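Local coordinates for carboxysome shell vertex protein CcmL (Thermosynechococcus elongatus, PDB 4N8F) that probably forms the pentameric vertices of the shell of the carboxysome, the polyhedral inclusion in which RuBisCO is sequestered, at residues E16-L27 with D71-V79. Numbering follows the deposited sequence.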
ATOM      1  N   GLU C  16       4.667 -21.349   5.287  1.00 35.71           N
ATOM      2  CA  GLU C  16       6.074 -21.005   5.322  1.00 36.04           C
ATOM      3  C   GLU C  16       6.611 -21.320   6.691  1.00 36.56           C
ATOM      4  O   GLU C  16       5.952 -21.021   7.725  1.00 38.08           O
ATOM      5  CB  GLU C  16       6.254 -19.513   5.027  1.00 35.07           C
ATOM      6  CG  GLU C  16       6.011 -19.111   3.576  1.00 34.46           C
ATOM      7  CD  GLU C  16       7.089 -19.632   2.636  1.00 35.26           C
ATOM      8  OE1 GLU C  16       8.294 -19.409   2.899  1.00 31.82           O
ATOM      9  OE2 GLU C  16       6.731 -20.238   1.608  1.00 38.16           O
ATOM     10  N   ASP C  17       7.749 -22.004   6.705  1.00 36.17           N
ATOM     11  CA  ASP C  17       8.483 -22.374   7.933  1.00 36.63           C
ATOM     12  C   ASP C  17       8.659 -21.232   8.907  1.00 35.64           C
ATOM     13  O   ASP C  17       8.725 -21.435  10.110  1.00 38.68           O
ATOM     14  CB  ASP C  17       9.909 -22.765   7.573  1.00 38.02           C
ATOM     15  CG  ASP C  17      10.031 -24.156   7.048  1.00 38.35           C
ATOM     16  OD1 ASP C  17       9.015 -24.835   7.031  1.00 41.18           O
ATOM     17  OD2 ASP C  17      11.141 -24.557   6.659  1.00 36.49           O
ATOM     18  N   THR C  18       8.824 -20.037   8.367  1.00 32.58           N
ATOM     19  CA  THR C  18       9.053 -18.858   9.198  1.00 32.78           C
ATOM     20  C   THR C  18       7.795 -18.435   9.997  1.00 33.65           C
ATOM     21  O   THR C  18       7.865 -17.599  10.860  1.00 33.66           O
ATOM     22  CB  THR C  18       9.475 -17.691   8.282  1.00 31.55           C
ATOM     23  OG1 THR C  18       8.559 -17.594   7.167  1.00 31.55           O
ATOM     24  CG2 THR C  18      10.854 -17.959   7.733  1.00 32.88           C
ATOM     25  N   LEU C  19       6.640 -18.993   9.652  1.00 35.53           N
ATOM     26  CA  LEU C  19       5.412 -18.762  10.375  1.00 35.25           C
ATOM     27  C   LEU C  19       5.046 -19.786  11.436  1.00 36.40           C
ATOM     28  O   LEU C  19       3.985 -19.675  12.006  1.00 36.06           O
ATOM     29  CB  LEU C  19       4.252 -18.629   9.404  1.00 35.33           C
ATOM     30  CG  LEU C  19       4.482 -17.593   8.322  1.00 35.40           C
ATOM     31  CD1 LEU C  19       3.271 -17.542   7.413  1.00 34.04           C
ATOM     32  CD2 LEU C  19       4.760 -16.268   8.999  1.00 33.08           C
ATOM     33  N   THR C  20       5.924 -20.749  11.744  1.00 37.76           N
ATOM     34  CA  THR C  20       5.680 -21.668  12.852  1.00 39.65           C
ATOM     35  C   THR C  20       5.394 -20.968  14.184  1.00 40.20           C
ATOM     36  O   THR C  20       6.106 -20.060  14.564  1.00 41.00           O
ATOM     37  CB  THR C  20       6.900 -22.587  13.038  1.00 42.15           C
ATOM     38  OG1 THR C  20       7.063 -23.360  11.831  1.00 45.51           O
ATOM     39  CG2 THR C  20       6.696 -23.515  14.146  1.00 43.96           C
ATOM     40  N   GLY C  21       4.325 -21.371  14.859  1.00 41.77           N
ATOM     41  CA  GLY C  21       3.872 -20.735  16.111  1.00 42.00           C
ATOM     42  C   GLY C  21       3.256 -19.354  15.981  1.00 41.13           C
ATOM     43  O   GLY C  21       3.015 -18.712  16.959  1.00 41.45           O
ATOM     44  N   VAL C  22       3.026 -18.851  14.789  1.00 39.99           N
ATOM     45  CA  VAL C  22       2.501 -17.498  14.689  1.00 40.26           C
ATOM     46  C   VAL C  22       0.995 -17.576  14.887  1.00 40.06           C
ATOM     47  O   VAL C  22       0.319 -18.348  14.229  1.00 41.22           O
ATOM     48  CB  VAL C  22       2.806 -16.859  13.332  1.00 39.74           C
ATOM     49  CG1 VAL C  22       2.214 -15.433  13.260  1.00 42.14           C
ATOM     50  CG2 VAL C  22       4.313 -16.791  13.116  1.00 40.24           C
ATOM     51  N   LYS C  23       0.478 -16.819  15.837  1.00 38.57           N
ATOM     52  CA  LYS C  23      -0.950 -16.678  15.964  1.00 39.30           C
ATOM     53  C   LYS C  23      -1.564 -15.742  14.934  1.00 34.00           C
ATOM     54  O   LYS C  23      -1.179 -14.587  14.822  1.00 34.42           O
ATOM     55  CB  LYS C  23      -1.351 -16.241  17.376  1.00 45.24           C
ATOM     56  CG  LYS C  23      -2.736 -16.801  17.720  1.00 54.58           C
ATOM     57  CD  LYS C  23      -3.484 -15.955  18.737  1.00 60.46           C
ATOM     58  CE  LYS C  23      -4.950 -16.377  18.812  1.00 58.29           C
ATOM     59  NZ  LYS C  23      -5.137 -17.834  18.920  1.00 59.76           N
ATOM     60  N   PHE C  24      -2.527 -16.237  14.184  1.00 33.11           N
ATOM     61  CA  PHE C  24      -3.286 -15.431  13.217  1.00 33.55           C
ATOM     62  C   PHE C  24      -4.698 -15.025  13.693  1.00 33.69           C
ATOM     63  O   PHE C  24      -5.624 -15.844  13.783  1.00 34.47           O
ATOM     64  CB  PHE C  24      -3.439 -16.163  11.886  1.00 35.40           C
ATOM     65  CG  PHE C  24      -2.136 -16.587  11.261  1.00 37.25           C
ATOM     66  CD1 PHE C  24      -1.303 -15.681  10.735  1.00 37.55           C
ATOM     67  CD2 PHE C  24      -1.768 -17.917  11.219  1.00 43.45           C
ATOM     68  CE1 PHE C  24      -0.124 -16.061  10.141  1.00 40.80           C
ATOM     69  CE2 PHE C  24      -0.580 -18.309  10.630  1.00 43.25           C
ATOM     70  CZ  PHE C  24       0.230 -17.379  10.074  1.00 39.31           C
ATOM     71  N   LEU C  25      -4.887 -13.730  13.923  1.00 31.00           N
ATOM     72  CA  LEU C  25      -6.197 -13.282  14.340  1.00 30.88           C
ATOM     73  C   LEU C  25      -6.904 -12.775  13.134  1.00 30.93           C
ATOM     74  O   LEU C  25      -6.274 -12.222  12.264  1.00 31.20           O
ATOM     75  CB  LEU C  25      -6.065 -12.184  15.401  1.00 30.70           C
ATOM     76  CG  LEU C  25      -5.540 -12.572  16.782  1.00 31.32           C
ATOM     77  CD1 LEU C  25      -5.499 -11.321  17.646  1.00 32.84           C
ATOM     78  CD2 LEU C  25      -6.393 -13.631  17.451  1.00 33.85           C
ATOM     79  N   VAL C  26      -8.223 -12.957  13.087  1.00 30.99           N
ATOM     80  CA  VAL C  26      -9.056 -12.176  12.202  1.00 31.57           C
ATOM     81  C   VAL C  26      -9.503 -10.863  12.870  1.00 30.43           C
ATOM     82  O   VAL C  26      -9.983 -10.869  13.995  1.00 36.25           O
ATOM     83  CB  VAL C  26     -10.278 -12.971  11.774  1.00 32.95           C
ATOM     84  CG1 VAL C  26     -11.051 -12.216  10.711  1.00 34.27           C
ATOM     85  CG2 VAL C  26      -9.880 -14.363  11.297  1.00 33.95           C
ATOM     86  N   LEU C  27      -9.336  -9.746  12.181  1.00 30.00           N
ATOM     87  CA  LEU C  27      -9.678  -8.395  12.650  1.00 29.52           C
ATOM     88  C   LEU C  27     -10.792  -7.800  11.750  1.00 31.37           C
ATOM     89  O   LEU C  27     -10.748  -7.928  10.528  1.00 29.87           O
ATOM     90  CB  LEU C  27      -8.453  -7.509  12.567  1.00 28.28           C
ATOM     91  CG  LEU C  27      -7.176  -8.028  13.261  1.00 28.99           C
ATOM     92  CD1 LEU C  27      -6.046  -7.020  13.295  1.00 30.58           C
ATOM     93  CD2 LEU C  27      -7.473  -8.388  14.709  1.00 29.33           C
ATOM     94  N   ASP C  71      12.152 -12.163   9.740  1.00 38.27           N
ATOM     95  CA  ASP C  71      12.183 -12.926   8.488  1.00 41.37           C
ATOM     96  C   ASP C  71      10.814 -13.373   8.029  1.00 35.60           C
ATOM     97  O   ASP C  71      10.708 -14.211   7.128  1.00 36.87           O
ATOM     98  CB  ASP C  71      13.139 -14.116   8.661  1.00 46.55           C
ATOM     99  CG  ASP C  71      14.601 -13.665   8.745  1.00 53.55           C
ATOM    100  OD1 ASP C  71      14.968 -12.626   8.105  1.00 55.06           O
ATOM    101  OD2 ASP C  71      15.381 -14.374   9.451  1.00 60.47           O
ATOM    102  N   LYS C  72       9.765 -12.881   8.682  1.00 31.39           N
ATOM    103  CA  LYS C  72       8.462 -13.447   8.460  1.00 30.62           C
ATOM    104  C   LYS C  72       7.760 -12.731   7.307  1.00 28.66           C
ATOM    105  O   LYS C  72       7.769 -11.504   7.241  1.00 30.28           O
ATOM    106  CB  LYS C  72       7.621 -13.428   9.732  1.00 31.05           C
ATOM    107  CG  LYS C  72       8.239 -14.155  10.939  1.00 33.28           C
ATOM    108  CD  LYS C  72       7.158 -14.232  12.001  1.00 34.72           C
ATOM    109  CE  LYS C  72       7.609 -14.799  13.356  1.00 38.48           C
ATOM    110  NZ  LYS C  72       8.997 -15.286  13.449  1.00 39.90           N
ATOM    111  N   PRO C  73       7.167 -13.482   6.384  1.00 26.79           N
ATOM    112  CA  PRO C  73       6.434 -12.914   5.241  1.00 27.09           C
ATOM    113  C   PRO C  73       5.033 -12.464   5.603  1.00 25.67           C
ATOM    114  O   PRO C  73       4.043 -12.969   5.070  1.00 24.77           O
ATOM    115  CB  PRO C  73       6.364 -14.088   4.242  1.00 27.46           C
ATOM    116  CG  PRO C  73       6.495 -15.313   5.083  1.00 27.95           C
ATOM    117  CD  PRO C  73       7.273 -14.949   6.310  1.00 27.97           C
ATOM    118  N   ILE C  74       4.955 -11.541   6.545  1.00 25.34           N
ATOM    119  CA  ILE C  74       3.677 -11.006   7.046  1.00 26.07           C
ATOM    120  C   ILE C  74       3.596  -9.535   6.731  1.00 25.23           C
ATOM    121  O   ILE C  74       4.630  -8.820   6.762  1.00 26.93           O
ATOM    122  CB  ILE C  74       3.483 -11.239   8.553  1.00 26.79           C
ATOM    123  CG1 ILE C  74       4.729 -10.775   9.330  1.00 27.45           C
ATOM    124  CG2 ILE C  74       3.291 -12.710   8.851  1.00 28.02           C
ATOM    125  CD1 ILE C  74       4.431 -10.614  10.805  1.00 29.12           C
ATOM    126  N   ASP C  75       2.374  -9.093   6.433  1.00 25.52           N
ATOM    127  CA  ASP C  75       2.081  -7.743   6.036  1.00 24.71           C
ATOM    128  C   ASP C  75       1.019  -7.076   6.944  1.00 24.81           C
ATOM    129  O   ASP C  75       0.502  -6.051   6.652  1.00 25.79           O
ATOM    130  CB  ASP C  75       1.663  -7.732   4.579  1.00 24.35           C
ATOM    131  CG  ASP C  75       0.332  -8.343   4.324  1.00 25.27           C
ATOM    132  OD1 ASP C  75      -0.251  -8.990   5.229  1.00 25.36           O
ATOM    133  OD2 ASP C  75      -0.166  -8.156   3.158  1.00 25.97           O
ATOM    134  N   ALA C  76       0.676  -7.711   8.046  1.00 25.94           N
ATOM    135  CA  ALA C  76      -0.272  -7.141   9.020  1.00 24.87           C
ATOM    136  C   ALA C  76       0.034  -7.716  10.397  1.00 25.31           C
ATOM    137  O   ALA C  76       0.211  -8.952  10.549  1.00 25.30           O
ATOM    138  CB  ALA C  76      -1.670  -7.459   8.635  1.00 24.54           C
ATOM    139  N   ALA C  77       0.078  -6.857  11.406  1.00 24.30           N
ATOM    140  CA  ALA C  77       0.301  -7.334  12.775  1.00 24.65           C
ATOM    141  C   ALA C  77      -0.473  -6.500  13.758  1.00 25.67           C
ATOM    142  O   ALA C  77      -0.526  -5.259  13.594  1.00 25.85           O
ATOM    143  CB  ALA C  77       1.768  -7.266  13.150  1.00 24.27           C
ATOM    144  N   VAL C  78      -0.971  -7.133  14.829  1.00 24.77           N
ATOM    145  CA  VAL C  78      -1.461  -6.369  15.935  1.00 27.90           C
ATOM    146  C   VAL C  78      -0.274  -5.720  16.671  1.00 28.80           C
ATOM    147  O   VAL C  78       0.642  -6.421  17.034  1.00 31.65           O
ATOM    148  CB  VAL C  78      -2.245  -7.230  16.919  1.00 29.77           C
ATOM    149  CG1 VAL C  78      -2.487  -6.460  18.234  1.00 31.85           C
ATOM    150  CG2 VAL C  78      -3.538  -7.696  16.268  1.00 29.65           C
ATOM    151  N   VAL C  79      -0.290  -4.417  16.910  1.00 29.39           N
ATOM    152  CA  VAL C  79       0.847  -3.772  17.622  1.00 29.40           C
ATOM    153  C   VAL C  79       0.537  -3.200  18.993  1.00 30.02           C
ATOM    154  O   VAL C  79       1.432  -2.974  19.789  1.00 31.22           O
ATOM    155  CB  VAL C  79       1.576  -2.733  16.750  1.00 30.50           C
ATOM    156  CG1 VAL C  79       2.080  -3.396  15.476  1.00 29.27           C
ATOM    157  CG2 VAL C  79       0.738  -1.505  16.406  1.00 30.58           C
TER
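Lys72 lays its aliphatic chain along the 3-10 turn of residues 17-19, and Pro73 beside it packs on Thr18 and Leu19, so that the loops leading into strands 24-30 and 76-81 of the CcmL/EutN beta barrel pack together. CG of Lys72 lies 3.5 Å from Thr18 O, and its CE reaches Val22 CG2 at 3.9 Å, the two side chains running past each other in opposite senses. NZ finds its hydrogen-bond partner in Asn68 O of the same chain. With an alanine at Lys72, the chain beyond CB is gone, which would probably uncover Val22 CG2 on this side and leave Asn68 O without this donor. Pro73, centre of an inverse gamma turn, sets CD 3.1 Å from Thr18 OG1, a close contact without a hydrogen bond, while its CG faces Glu16 CG. Leu19 serves two partners with one methyl: CD2 meets Pro73 CD and, also at 3.9 Å, Ile74 CG2. Its CG stands anti to the carbonyl carbon (chi1 -53°), which brings this end nearer to 71-79. Farther along, strands 24-30 and 76-81, separated in the sheet by 39-45, meet through side chains: Val78 CG2 touches Leu27 CD1 at 3.9 Å and Leu25 CD1 at 4.3 Å. Val55 and Val57 border this apolar cluster. At the other end, the Glu16 carboxylate hydrogen-bonds Thr46 OG1 (through OE2) and Ile67 N (through OE1) of a neighbouring subunit, and Pro73 O accepts from its Ser58. A type II turn from Leu19 to Val22 follows the 3-10 turn, whose Asp17 O receives Thr20 OG1 at 3.1 Å, tilted 31° from the carbonyl plane.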